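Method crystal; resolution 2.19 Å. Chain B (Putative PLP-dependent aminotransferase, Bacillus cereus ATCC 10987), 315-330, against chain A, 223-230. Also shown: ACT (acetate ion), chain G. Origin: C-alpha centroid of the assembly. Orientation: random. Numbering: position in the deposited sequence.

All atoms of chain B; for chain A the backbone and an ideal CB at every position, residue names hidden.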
# COMPACT_ATOMS: atom_id res chain seq x y z
N ALA B 315 -11.40 -21.00 17.21
CA ALA B 315 -11.83 -19.67 17.64
C ALA B 315 -10.57 -18.85 17.79
O ALA B 315 -9.47 -19.38 17.75
CB ALA B 315 -12.58 -19.73 18.96
N ARG B 316 -10.73 -17.56 17.96
CA ARG B 316 -9.61 -16.66 18.17
C ARG B 316 -9.96 -15.64 19.24
O ARG B 316 -11.06 -15.68 19.80
CB ARG B 316 -9.24 -15.98 16.88
CG ARG B 316 -8.56 -16.95 15.91
CD ARG B 316 -8.17 -16.21 14.70
NE ARG B 316 -7.64 -17.08 13.67
CZ ARG B 316 -7.07 -16.61 12.56
NH1 ARG B 316 -6.92 -15.30 12.37
NH2 ARG B 316 -6.62 -17.45 11.67
N LEU B 317 -8.99 -14.79 19.58
CA LEU B 317 -9.16 -13.86 20.69
C LEU B 317 -8.91 -12.43 20.25
O LEU B 317 -7.90 -11.84 20.58
CB LEU B 317 -8.25 -14.22 21.87
CG LEU B 317 -8.50 -15.55 22.58
CD1 LEU B 317 -7.39 -15.86 23.57
CD2 LEU B 317 -9.85 -15.59 23.26
N TYR B 318 -9.85 -11.89 19.50
CA TYR B 318 -9.80 -10.50 19.12
C TYR B 318 -10.52 -9.70 20.18
O TYR B 318 -11.74 -9.84 20.28
CB TYR B 318 -10.46 -10.30 17.74
CG TYR B 318 -9.64 -10.88 16.63
CD1 TYR B 318 -8.39 -10.31 16.30
CD2 TYR B 318 -10.05 -12.02 15.92
CE1 TYR B 318 -7.59 -10.85 15.28
CE2 TYR B 318 -9.25 -12.57 14.89
CZ TYR B 318 -8.02 -11.97 14.58
OH TYR B 318 -7.23 -12.48 13.56
N PHE B 319 -9.85 -8.88 20.99
CA PHE B 319 -8.41 -8.51 20.95
C PHE B 319 -7.70 -8.79 22.28
O PHE B 319 -7.79 -7.99 23.24
CB PHE B 319 -8.26 -7.02 20.60
CG PHE B 319 -8.82 -6.68 19.25
CD1 PHE B 319 -8.12 -7.03 18.09
CD2 PHE B 319 -10.07 -6.06 19.12
CE1 PHE B 319 -8.64 -6.76 16.85
CE2 PHE B 319 -10.60 -5.77 17.86
CZ PHE B 319 -9.90 -6.11 16.73
N SER B 320 -6.96 -9.90 22.31
CA SER B 320 -6.27 -10.33 23.51
C SER B 320 -5.03 -11.10 23.05
O SER B 320 -5.13 -12.22 22.53
CB SER B 320 -7.19 -11.19 24.40
OG SER B 320 -6.51 -11.86 25.47
N PRO B 321 -3.84 -10.49 23.22
CA PRO B 321 -3.62 -9.20 23.87
C PRO B 321 -4.18 -8.00 23.10
O PRO B 321 -4.26 -8.00 21.85
CB PRO B 321 -2.11 -9.10 23.93
CG PRO B 321 -1.64 -9.99 22.83
CD PRO B 321 -2.60 -11.10 22.72
N SER B 322 -4.61 -7.00 23.86
CA SER B 322 -4.97 -5.75 23.26
C SER B 322 -3.68 -5.03 22.92
O SER B 322 -2.59 -5.48 23.32
CB SER B 322 -5.84 -4.91 24.20
OG SER B 322 -7.17 -5.37 24.12
N CYS B 323 -3.80 -3.91 22.22
CA CYS B 323 -2.62 -3.22 21.72
C CYS B 323 -1.65 -2.86 22.83
O CYS B 323 -0.42 -3.08 22.69
CB CYS B 323 -3.01 -1.99 20.92
SG CYS B 323 -3.77 -2.37 19.29
N HIS B 324 -2.17 -2.36 23.94
CA HIS B 324 -1.27 -1.91 25.03
C HIS B 324 -0.49 -3.07 25.67
O HIS B 324 0.51 -2.86 26.37
CB HIS B 324 -2.04 -1.08 26.08
CG HIS B 324 -2.86 -1.87 27.04
ND1 HIS B 324 -4.13 -2.33 26.75
CD2 HIS B 324 -2.61 -2.24 28.32
CE1 HIS B 324 -4.60 -3.00 27.79
NE2 HIS B 324 -3.70 -2.95 28.76
N GLN B 325 -0.98 -4.28 25.46
CA GLN B 325 -0.37 -5.46 26.00
C GLN B 325 0.56 -6.11 24.99
O GLN B 325 1.19 -7.14 25.28
CB GLN B 325 -1.49 -6.45 26.39
CG GLN B 325 -2.48 -5.86 27.38
CD GLN B 325 -3.67 -6.75 27.61
OE1 GLN B 325 -4.24 -7.27 26.66
NE2 GLN B 325 -4.08 -6.91 28.89
N GLN B 326 0.62 -5.58 23.77
CA GLN B 326 1.53 -6.14 22.77
C GLN B 326 2.90 -5.50 22.84
O GLN B 326 3.07 -4.37 23.27
CB GLN B 326 0.94 -5.99 21.38
CG GLN B 326 -0.31 -6.82 21.24
CD GLN B 326 -0.91 -6.84 19.87
OE1 GLN B 326 -0.22 -6.66 18.86
NE2 GLN B 326 -2.21 -7.07 19.82
N VAL B 327 3.89 -6.26 22.43
CA VAL B 327 5.28 -5.85 22.51
C VAL B 327 5.50 -4.44 22.01
O VAL B 327 6.06 -3.61 22.72
CB VAL B 327 6.16 -6.85 21.75
CG1 VAL B 327 7.53 -6.27 21.46
CG2 VAL B 327 6.27 -8.10 22.56
N LEU B 328 5.06 -4.15 20.80
CA LEU B 328 5.41 -2.89 20.22
C LEU B 328 4.80 -1.67 20.94
O LEU B 328 5.42 -0.60 20.97
CB LEU B 328 5.06 -2.89 18.72
CG LEU B 328 5.71 -1.68 18.05
CD1 LEU B 328 7.23 -1.90 17.89
CD2 LEU B 328 5.05 -1.38 16.73
N PHE B 329 3.61 -1.81 21.51
CA PHE B 329 2.88 -0.62 21.99
C PHE B 329 2.88 -0.48 23.51
O PHE B 329 2.29 0.46 24.04
CB PHE B 329 1.42 -0.65 21.52
CG PHE B 329 1.25 -1.02 20.08
CD1 PHE B 329 1.53 -0.10 19.08
CD2 PHE B 329 0.83 -2.32 19.71
CE1 PHE B 329 1.37 -0.45 17.74
CE2 PHE B 329 0.67 -2.67 18.37
CZ PHE B 329 0.94 -1.74 17.38
N ARG B 330 3.53 -1.41 24.19
CA ARG B 330 3.43 -1.55 25.65
C ARG B 330 3.88 -0.34 26.42
O ARG B 330 3.56 -0.24 27.56
CB ARG B 330 4.29 -2.70 26.12
CG ARG B 330 5.75 -2.37 26.19
CD ARG B 330 6.58 -3.61 26.31
NE ARG B 330 7.98 -3.24 26.45
CZ ARG B 330 8.84 -3.09 25.45
NH1 ARG B 330 8.50 -3.30 24.19
NH2 ARG B 330 10.08 -2.75 25.72
N UNK A 223 2.18 -15.66 16.48
CA UNK A 223 0.94 -15.50 17.24
C UNK A 223 0.04 -14.36 16.75
O UNK A 223 -0.97 -14.05 17.39
CB UNK A 223 1.28 -15.27 18.71
N UNK A 224 0.40 -13.76 15.62
CA UNK A 224 -0.30 -12.60 15.09
C UNK A 224 -0.33 -11.52 16.16
O UNK A 224 -1.34 -10.90 16.38
CB UNK A 224 -1.72 -12.96 14.64
N UNK A 225 0.81 -11.37 16.82
CA UNK A 225 1.05 -10.28 17.74
C UNK A 225 2.08 -9.33 17.12
O UNK A 225 3.05 -9.77 16.49
CB UNK A 225 1.52 -10.80 19.10
N UNK A 226 1.92 -8.04 17.36
CA UNK A 226 2.80 -7.03 16.80
C UNK A 226 4.06 -6.82 17.65
O UNK A 226 4.01 -6.26 18.76
CB UNK A 226 2.04 -5.71 16.65
N UNK A 227 5.20 -7.22 17.10
CA UNK A 227 6.47 -7.13 17.83
C UNK A 227 7.50 -6.19 17.22
O UNK A 227 8.59 -6.07 17.76
CB UNK A 227 7.09 -8.53 17.94
N UNK A 228 7.15 -5.57 16.09
CA UNK A 228 8.00 -4.61 15.42
C UNK A 228 7.17 -3.63 14.56
O UNK A 228 6.02 -3.88 14.24
CB UNK A 228 9.03 -5.34 14.56
N UNK A 229 7.80 -2.54 14.17
CA UNK A 229 7.18 -1.56 13.29
C UNK A 229 6.70 -2.26 12.02
O UNK A 229 7.32 -3.20 11.54
CB UNK A 229 8.16 -0.43 12.96
N UNK A 230 5.56 -1.84 11.52
CA UNK A 230 4.96 -2.47 10.37
C UNK A 230 3.71 -1.78 9.90
O UNK A 230 3.27 -0.73 10.44
CB UNK A 230 4.65 -3.93 10.68
C ACT G . -5.38 -13.47 16.84
O ACT G . -5.64 -14.69 16.85
OXT ACT G . -4.76 -13.07 15.85
CH3 ACT G . -5.78 -12.55 17.95

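Position 223 has nothing of chain B within 5.5 Å of its ideal CB, so the visible atoms leave its identity unconstrained. It is Asn A223, which makes no contact with this stretch.

At position 224 the backbone has phi/psi of 56/42, a left-handed conformation that glycine, asparagine and aspartate adopt most readily. The CA-to-CB bond nevertheless points toward chain B, across a gap that holds an acetate ion and, beyond it, Tyr B318 and Arg B316. The guanidinium of Arg B316 would suit an acid, whereas the acetate would suit a long basic side chain, and a long polar one could also reach. The residue is Arg A224. Its NE donates to acetate OXT (2.8 Å) and its NH2 to acetate O (2.7 Å), a two-pronged grip on the anion. The guanidinium lies flat on that of Arg B316, centres 3.6 Å apart and planes at 10°. Arg A224 NH2 and Arg B316 NE, 3.4 Å apart, are both donors, so this is a stack of like charges without a hydrogen bond, with the acetate's negative charge close by.

Position 225 sends its CB sideways, 4.5 Å from Gln B326 OE1 and 5.0 Å from Pro B321 CG. Further along, the backbone N of Val B327 offers a donor, so a side chain long enough to bring an acceptor there, glutamate or glutamine, would fit well. Glu A225, extended with chi1 and chi2 both t, accepts from Val B327 N at OE2 (3.1 Å). A water bridges the same OE2 to the carbonyl O of Gln B325.

Position 226 points toward chain B in tight quarters: its ideal CB is 3.3 Å from Gln B326 OE1 and 3.7 Å from Phe B329 CE2. Its backbone is held at both polar groups, N donating to Gln B326 OE1 (3.0 Å) and O accepting from Leu B328 N (3.1 Å). A small side chain, such as alanine, serine or cysteine, is favoured. Cys A226 places SG 3.6 Å from Leu B328 CD2 and 4.6 Å from the ring centroid of Phe B329, approached obliquely.

Position 227 points away overall, yet its CB lies 4.2 Å from Val B327 CG1; many small or medium residues would serve. Thr A227 packs there, its OG1 bonded elsewhere in the structure.

Positions 228 and 229 both point away, leaving the side chain loosely specified. At both the residue is selenomethionine, Met A228 and Met A229; Leu B328 CD2 approaches Met A228 O (3.7 Å), and Leu B328 CD1 approaches Met A229 N (3.8 Å).

Position 230, almost fully extended at -176/-178, favours glycine, and is Gly A230.

Chain A, residues 223-230: NRECTMMG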
# COMPACT_ATOMS: atom_id res chain seq x y z
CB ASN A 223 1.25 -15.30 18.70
CG ASN A 223 1.92 -16.48 19.32
OD1 ASN A 223 1.50 -17.64 19.14
ND2 ASN A 223 2.96 -16.22 20.05
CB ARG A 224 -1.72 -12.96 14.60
CG ARG A 224 -1.68 -14.08 13.53
CD ARG A 224 -3.07 -14.42 13.01
NE ARG A 224 -3.85 -15.03 14.07
CZ ARG A 224 -3.95 -16.33 14.30
NH1 ARG A 224 -3.35 -17.22 13.52
NH2 ARG A 224 -4.69 -16.75 15.32
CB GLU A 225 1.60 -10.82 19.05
CG GLU A 225 2.18 -9.69 19.95
CD GLU A 225 2.43 -10.10 21.39
OE1 GLU A 225 2.14 -11.29 21.73
OE2 GLU A 225 2.89 -9.22 22.17
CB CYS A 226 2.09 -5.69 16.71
SG CYS A 226 3.18 -4.41 16.01
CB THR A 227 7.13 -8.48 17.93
OG1 THR A 227 7.59 -8.85 16.63
CG2 THR A 227 6.15 -9.51 18.47
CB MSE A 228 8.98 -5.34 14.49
CG MSE A 228 8.28 -6.20 13.42
SE MSE A 228 9.55 -7.22 12.30
CE MSE A 228 10.92 -5.94 12.14
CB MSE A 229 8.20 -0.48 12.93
CG MSE A 229 7.65 0.70 12.19
SE MSE A 229 6.21 1.43 13.21
CE MSE A 229 5.87 2.98 12.03
O HOH W 1 2.23 -9.23 24.73
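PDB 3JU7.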